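Local coordinates for protein probable ribosomal RNA small subunit methyltransferase (Thermus thermophilus, PDB 3DMH) that methylates the N2 atom of a guanine in 16S ribosomal RNA, taking the methyl group from S-adenosylmethionine, at residues F189-L194 with Y198-L203; Y117-L122 with P181-W186. One frame throughout, in Å; residues are numbered along the deposited sequence.

Interaction 1: F189-L194 with Y198-L203; sequences FSARIL and YTFHHL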
# COMPACT_ATOMS: atom_id res chain seq x y z
N PHE A 189 -9.99 7.48 15.47
CA PHE A 189 -9.67 8.76 16.10
C PHE A 189 -10.52 9.86 15.48
O PHE A 189 -10.96 9.75 14.35
CB PHE A 189 -8.17 9.06 15.98
CG PHE A 189 -7.74 9.43 14.59
CD1 PHE A 189 -7.73 10.77 14.20
CD2 PHE A 189 -7.37 8.46 13.66
CE1 PHE A 189 -7.35 11.15 12.92
CE2 PHE A 189 -6.96 8.82 12.38
CZ PHE A 189 -6.96 10.16 12.00
N SER A 190 -10.78 10.92 16.24
CA SER A 190 -11.57 12.02 15.69
C SER A 190 -10.69 13.23 15.38
O SER A 190 -9.66 13.44 16.02
CB SER A 190 -12.72 12.39 16.63
OG SER A 190 -12.31 13.35 17.58
N ALA A 191 -11.10 14.01 14.39
CA ALA A 191 -10.40 15.22 13.99
C ALA A 191 -11.40 16.27 13.50
O ALA A 191 -12.43 15.92 12.91
CB ALA A 191 -9.38 14.92 12.91
N ARG A 192 -11.09 17.54 13.73
CA ARG A 192 -11.90 18.61 13.19
C ARG A 192 -11.19 19.18 11.98
O ARG A 192 -10.03 19.59 12.06
CB ARG A 192 -12.17 19.69 14.24
CG ARG A 192 -13.22 20.69 13.83
CD ARG A 192 -13.48 21.67 14.98
NE ARG A 192 -14.48 22.69 14.66
CZ ARG A 192 -15.80 22.50 14.74
NH1 ARG A 192 -16.28 21.31 15.10
NH2 ARG A 192 -16.63 23.49 14.43
N ILE A 193 -11.87 19.14 10.83
CA ILE A 193 -11.31 19.60 9.58
C ILE A 193 -12.23 20.62 8.94
O ILE A 193 -13.41 20.34 8.68
CB ILE A 193 -11.03 18.41 8.60
CG1 ILE A 193 -10.02 17.42 9.21
CG2 ILE A 193 -10.54 18.93 7.25
CD1 ILE A 193 -9.95 16.06 8.51
N LEU A 194 -11.69 21.82 8.69
CA LEU A 194 -12.44 22.92 8.07
C LEU A 194 -13.82 23.13 8.70
O LEU A 194 -14.82 23.27 8.00
CB LEU A 194 -12.56 22.71 6.55
CG LEU A 194 -11.30 22.51 5.69
CD1 LEU A 194 -11.69 22.06 4.28
CD2 LEU A 194 -10.45 23.76 5.64
N TYR A 198 -14.88 14.75 12.06
CA TYR A 198 -14.75 13.45 11.40
C TYR A 198 -14.20 12.42 12.37
O TYR A 198 -13.35 12.74 13.20
CB TYR A 198 -13.83 13.54 10.17
CG TYR A 198 -14.32 14.52 9.13
CD1 TYR A 198 -15.18 14.12 8.11
CD2 TYR A 198 -13.96 15.86 9.20
CE1 TYR A 198 -15.65 15.02 7.17
CE2 TYR A 198 -14.43 16.77 8.28
CZ TYR A 198 -15.28 16.36 7.27
OH TYR A 198 -15.74 17.27 6.36
N THR A 199 -14.68 11.18 12.27
CA THR A 199 -14.06 10.07 12.98
C THR A 199 -13.51 9.12 11.94
O THR A 199 -14.26 8.46 11.23
CB THR A 199 -15.05 9.33 13.89
OG1 THR A 199 -15.57 10.25 14.86
CG2 THR A 199 -14.36 8.20 14.62
N PHE A 200 -12.19 9.06 11.88
CA PHE A 200 -11.51 8.14 10.98
C PHE A 200 -11.31 6.77 11.61
O PHE A 200 -11.14 6.63 12.82
CB PHE A 200 -10.19 8.73 10.50
CG PHE A 200 -10.34 10.01 9.73
CD1 PHE A 200 -10.66 9.99 8.38
CD2 PHE A 200 -10.20 11.23 10.36
CE1 PHE A 200 -10.81 11.17 7.66
CE2 PHE A 200 -10.35 12.43 9.67
CZ PHE A 200 -10.65 12.40 8.30
N HIS A 201 -11.34 5.75 10.75
CA HIS A 201 -11.22 4.36 11.18
C HIS A 201 -10.19 3.73 10.29
O HIS A 201 -10.21 3.93 9.08
CB HIS A 201 -12.54 3.62 10.99
CG HIS A 201 -13.58 3.99 11.99
ND1 HIS A 201 -14.30 5.17 11.94
CD2 HIS A 201 -13.99 3.35 13.11
CE1 HIS A 201 -15.13 5.22 12.97
NE2 HIS A 201 -14.95 4.13 13.70
N HIS A 202 -9.29 2.98 10.89
CA HIS A 202 -8.28 2.30 10.08
C HIS A 202 -7.70 1.05 10.69
O HIS A 202 -7.68 0.86 11.92
CB HIS A 202 -7.18 3.28 9.66
CG HIS A 202 -6.41 3.85 10.81
ND1 HIS A 202 -5.49 3.12 11.52
CD2 HIS A 202 -6.45 5.08 11.38
CE1 HIS A 202 -4.98 3.88 12.48
NE2 HIS A 202 -5.54 5.07 12.42
N LEU A 203 -7.24 0.19 9.79
CA LEU A 203 -6.50 -1.01 10.12
C LEU A 203 -5.01 -0.68 10.27
O LEU A 203 -4.59 0.47 10.00
CB LEU A 203 -6.72 -2.07 9.03
CG LEU A 203 -8.13 -2.65 8.94
CD1 LEU A 203 -8.30 -3.34 7.59
CD2 LEU A 203 -8.38 -3.65 10.05
O HOH W 1 -14.64 19.60 6.35
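F189 carries CG between its backbone N and carbonyl carbon (chi1 72°), which swings the ring across to the neighbouring strand, where it meets F200 and H202; in F200, CG lies anti to the carbonyl carbon (chi1 -62°), which sets its ring beside that of F189 and within reach of I193 CD1. A CH-pi contact puts F200 CB over the face of the F189 ring, 4.1 Å from its centroid, while the two rings lie obliquely, with planes 31° apart. At the edge of the F189 ring, CE2 meets CD2 of H202 at 3.9 Å, each atom lying near the plane of the other's ring. Further along the same face, CD1 of I193 abuts the edge of the F200 ring, 3.7 Å from CZ, and A191 adds its methyl group. The strands, 187-193 and 196-202, form a two-stranded antiparallel hairpin. F189 with F200 and A191 with Y198 are hydrogen-bonded pairs, and the intervening S190 and T199, a non-hydrogen-bonded pair, turn their side chains to the other face. Near the turn, a water bridges I193 O, to which it donates at 2.7 Å, and Y198 OH, 2.6 Å from the water. An alanine in place of F189 is likely to leave F200 CB and the H202 edge without their aromatic partner and open a gap between them. H202 is also fixed at its polar end, where NE2 is hydrogen-bonded to the backbone N of G210, and ND1 donates to L203 O. Y244 meets the rings of both F200 and H202, and P250 and L249 of helix 248-253 pack on the same face. Four backbone hydrogen bonds thus fix the register, while the face bearing F189, A191, Y198 and F200, apolar and largely aromatic, packs on the methyltransferase domain.

Interaction 2: Y117-L122 with P181-W186; sequences YVQASL and PLPSLW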
# COMPACT_ATOMS: atom_id res chain seq x y z
N TYR A 117 1.11 -3.92 12.21
CA TYR A 117 0.91 -4.69 10.99
C TYR A 117 1.76 -5.96 10.99
O TYR A 117 1.28 -7.05 10.61
CB TYR A 117 1.22 -3.85 9.76
CG TYR A 117 0.72 -4.49 8.49
CD1 TYR A 117 -0.58 -4.26 8.05
CD2 TYR A 117 1.54 -5.34 7.75
CE1 TYR A 117 -1.07 -4.84 6.91
CE2 TYR A 117 1.06 -5.94 6.59
CZ TYR A 117 -0.25 -5.67 6.17
OH TYR A 117 -0.74 -6.27 5.03
N VAL A 118 3.00 -5.83 11.43
CA VAL A 118 3.90 -6.98 11.52
C VAL A 118 3.33 -7.97 12.53
O VAL A 118 3.30 -9.18 12.28
CB VAL A 118 5.36 -6.59 11.89
CG1 VAL A 118 6.22 -7.84 12.10
CG2 VAL A 118 5.99 -5.68 10.82
N GLN A 119 2.87 -7.48 13.69
CA GLN A 119 2.37 -8.38 14.73
C GLN A 119 1.16 -9.18 14.25
O GLN A 119 1.06 -10.39 14.51
CB GLN A 119 2.02 -7.61 16.01
CG GLN A 119 1.59 -8.52 17.16
CD GLN A 119 2.73 -9.36 17.70
OE1 GLN A 119 3.90 -9.02 17.53
NE2 GLN A 119 2.39 -10.47 18.37
N ALA A 120 0.25 -8.49 13.57
CA ALA A 120 -0.94 -9.12 13.01
C ALA A 120 -0.52 -10.19 12.00
O ALA A 120 -1.13 -11.26 11.94
CB ALA A 120 -1.82 -8.08 12.34
N SER A 121 0.51 -9.88 11.22
CA SER A 121 1.06 -10.84 10.24
C SER A 121 1.69 -12.06 10.90
O SER A 121 1.51 -13.20 10.42
CB SER A 121 2.07 -10.16 9.32
OG SER A 121 1.41 -9.18 8.51
N LEU A 122 2.41 -11.83 11.99
CA LEU A 122 3.02 -12.93 12.76
C LEU A 122 1.95 -13.85 13.34
O LEU A 122 2.07 -15.07 13.25
CB LEU A 122 3.91 -12.38 13.88
CG LEU A 122 5.23 -11.74 13.42
CD1 LEU A 122 5.96 -11.07 14.58
CD2 LEU A 122 6.12 -12.76 12.72
N PRO A 181 -5.48 -15.78 19.76
CA PRO A 181 -6.42 -15.05 18.91
C PRO A 181 -5.69 -13.90 18.21
O PRO A 181 -4.61 -13.46 18.65
CB PRO A 181 -7.46 -14.52 19.91
CG PRO A 181 -7.32 -15.40 21.12
CD PRO A 181 -5.86 -15.69 21.19
N LEU A 182 -6.26 -13.43 17.10
CA LEU A 182 -5.74 -12.23 16.45
C LEU A 182 -5.83 -11.07 17.43
O LEU A 182 -6.79 -10.99 18.21
CB LEU A 182 -6.54 -11.89 15.20
CG LEU A 182 -6.30 -12.74 13.95
CD1 LEU A 182 -7.35 -12.42 12.89
CD2 LEU A 182 -4.88 -12.53 13.42
N PRO A 183 -4.85 -10.15 17.38
CA PRO A 183 -4.97 -8.93 18.18
C PRO A 183 -6.10 -8.06 17.63
O PRO A 183 -6.57 -8.29 16.52
CB PRO A 183 -3.62 -8.24 18.00
CG PRO A 183 -2.74 -9.20 17.24
CD PRO A 183 -3.64 -10.16 16.55
N SER A 184 -6.56 -7.10 18.43
CA SER A 184 -7.52 -6.11 17.98
C SER A 184 -6.86 -5.31 16.88
O SER A 184 -5.71 -4.88 17.02
CB SER A 184 -7.90 -5.19 19.14
OG SER A 184 -9.07 -4.46 18.82
N LEU A 185 -7.57 -5.11 15.77
CA LEU A 185 -6.95 -4.54 14.58
C LEU A 185 -7.40 -3.13 14.24
O LEU A 185 -6.64 -2.35 13.66
CB LEU A 185 -7.23 -5.45 13.38
CG LEU A 185 -6.66 -6.86 13.47
CD1 LEU A 185 -7.39 -7.76 12.50
CD2 LEU A 185 -5.16 -6.86 13.23
N TRP A 186 -8.64 -2.81 14.58
CA TRP A 186 -9.18 -1.52 14.21
C TRP A 186 -8.89 -0.45 15.24
O TRP A 186 -9.01 -0.68 16.45
CB TRP A 186 -10.68 -1.63 13.99
CG TRP A 186 -11.06 -2.26 12.70
CD1 TRP A 186 -11.39 -3.56 12.49
CD2 TRP A 186 -11.15 -1.61 11.42
NE1 TRP A 186 -11.69 -3.77 11.16
CE2 TRP A 186 -11.56 -2.59 10.48
CE3 TRP A 186 -10.94 -0.29 10.97
CZ2 TRP A 186 -11.76 -2.30 9.13
CZ3 TRP A 186 -11.13 -0.00 9.63
CH2 TRP A 186 -11.53 -1.00 8.72
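A120 turns its methyl group against one branch of L185, CB to CD2 at 3.7 Å, the closest approach between the two segments, where helix 115-128 passes the irregular linker that leads toward strand 187-193. A120 loses the most area to the contact, 58 Å², followed by P183 with 35 Å² and L185 with 23 Å². With CG beside the backbone N (chi1 -62°), the L185 side chain extends to the helix and CD2 is the atom that touches; W95 also meets this leucine. On the carbonyl side of A120, CD2 of L182 comes within 4.2 Å of its O, a loose van der Waals approach. The helix belongs to the first of two seven-stranded mixed sheet domains with the same strand order, 3-2-1-4-5-7-6, the arrangement of Rossmann-like methyltransferases. Residues 181-186 lie in the connection from this domain to the hairpin beside the second one, and pass beside the helix. The CA atoms of A120 and P183 are 6.6 Å apart. CB of P183 is directed toward the helix, and ring atom CG stands 4.4 Å from CG of Q119. The glutamine meets the proline through CG, while its NE2 is hydrogen-bonded to OE2 of E151 in helix 145-156. V123, a turn on from Q119, touches both L182 and P183, and R127, a further turn on, meets L182.

The two contacts follow one another along the chain, interaction 2 closing before interaction 1 opens, and their centres are 22 Å apart. They nevertheless touch through W186 and L203: CE2 of W186 lies 3.4 Å from CD2 of L203, and the indole also packs against the backbone of H201 and H202. The linker that passes helix 115-128 is thereby joined to the end of the hairpin. Interaction 1 is the one near the ligands, with the F200 side chain about 8 Å from bound S-adenosylmethionine and that of F189 about 14 Å from guanosine, whereas interaction 2 lies away from the ligand pockets.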